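Alpha/beta hydrolase (Enterobacter asburiae, PDB 6KMO) hydrolyses ester bonds as the esterase and lipase CinB, an alpha/beta hydrolase that probably belongs to the hormone-sensitive lipase family. Local coordinates at the interface of chains A and B. Sequence-based numbering; all coordinates share one arbitrary frame. Chains: chain A/B, Alpha/beta hydrolase.

The interface of chains A and B. Residues chain A 296-298; chain B 319-320.
A:Thr298 and B:Thr320 meet across the interface with similar rotamers: in each, the hydroxyl OG1 lies anti to the residue's own carbonyl carbon and beside its backbone N (chi1 -60° and -65°). In A:Thr298 this turns the hydroxyl toward the first turn of the opposing helix, and in B:Thr320 it sends the hydroxyl toward the strand backbone. The two side chains run past each other at a slant, and their hydroxyls do not pair. OG1 of B:Thr320 donates a weak hydrogen bond to the backbone carbonyl O of A:Val297, 3.3 Å away. It approaches this oxygen well off the line of the C=O bond, with a C-O···OG1 angle of about 130°. OG1 of A:Thr298 lies 3.4 Å from CA of B:Thr320. It also faces the carbonyl O of B:Pro319, at 3.6 Å, too loosely to be taken as a hydrogen bond.

Beside this polar pair, two prolines make an apolar contact. CB of A:Pro296 meets the ring of B:Pro319 at CG, 3.7 Å away, and at CB, 3.9 Å away. The B:Pro319 ring also reaches back over the chain A backbone, its CG lying 3.8 Å from CA of A:Pro296. A:Pro296 and A:Thr298 thus direct their side chains at chain B, whereas the isopropyl group of the intervening A:Val297 points away and contributes its backbone carbonyl. The patch is small, burying 126 Å² in all, and the compact rings and short side chains probably help strand and helix to approach closely.

The two-fold symmetry repeats this strand-to-helix contact with the chains exchanged, within an interface that may represent a dimer of the enzyme in solution. A:Val297 and A:Thr298 begin strand 297-302 of the central sheet of the alpha/beta hydrolase fold, with A:Pro296 just ahead of it. B:Pro319 and B:Thr320 form the N-terminal end of the C-terminal helix 319-335, so the patch joins the sheet of one copy to the last helix of the other.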
loop_
_atom_site.group_PDB
_atom_site.type_symbol
_atom_site.label_atom_id
_atom_site.label_comp_id
_atom_site.label_asym_id
_atom_site.label_seq_id
_atom_site.Cartn_x
_atom_site.Cartn_y
_atom_site.Cartn_z
ATOM N N PRO A 296 -7.448 -1.975 -14.980
ATOM C CA PRO A 296 -6.751 -1.107 -14.018
ATOM C C PRO A 296 -6.615 -1.829 -12.687
ATOM O O PRO A 296 -7.612 -2.188 -12.053
ATOM C CB PRO A 296 -7.654 0.129 -13.927
ATOM C CG PRO A 296 -8.479 0.081 -15.214
ATOM C CD PRO A 296 -8.726 -1.375 -15.413
ATOM N N VAL A 297 -5.380 -2.075 -12.273
ATOM C CA VAL A 297 -5.116 -2.877 -11.084
ATOM C C VAL A 297 -3.891 -2.350 -10.346
ATOM O O VAL A 297 -2.863 -2.008 -10.950
ATOM C CB VAL A 297 -5.001 -4.377 -11.421
ATOM C CG1 VAL A 297 -3.897 -4.622 -12.437
ATOM C CG2 VAL A 297 -4.746 -5.177 -10.167
ATOM N N THR A 298 -4.005 -2.301 -9.022
ATOM C CA THR A 298 -2.924 -1.939 -8.112
ATOM C C THR A 298 -2.642 -3.146 -7.244
ATOM O O THR A 298 -3.580 -3.751 -6.712
ATOM C CB THR A 298 -3.361 -0.772 -7.222
ATOM O OG1 THR A 298 -3.680 0.365 -8.031
ATOM C CG2 THR A 298 -2.268 -0.380 -6.255
ATOM N N PRO B 319 -2.844 3.438 -13.129
ATOM C CA PRO B 319 -3.752 3.148 -12.009
ATOM C C PRO B 319 -3.040 3.035 -10.675
ATOM O O PRO B 319 -3.486 3.614 -9.672
ATOM C CB PRO B 319 -4.428 1.839 -12.440
ATOM C CG PRO B 319 -4.446 1.926 -13.942
ATOM C CD PRO B 319 -3.154 2.621 -14.321
ATOM N N THR B 320 -1.910 2.328 -10.647
ATOM C CA THR B 320 -1.152 2.159 -9.406
ATOM C C THR B 320 -0.682 3.487 -8.843
ATOM O O THR B 320 -0.646 3.666 -7.628
ATOM C CB THR B 320 0.059 1.259 -9.667
ATOM O OG1 THR B 320 -0.411 -0.036 -10.006
ATOM C CG2 THR B 320 0.974 1.172 -8.466
#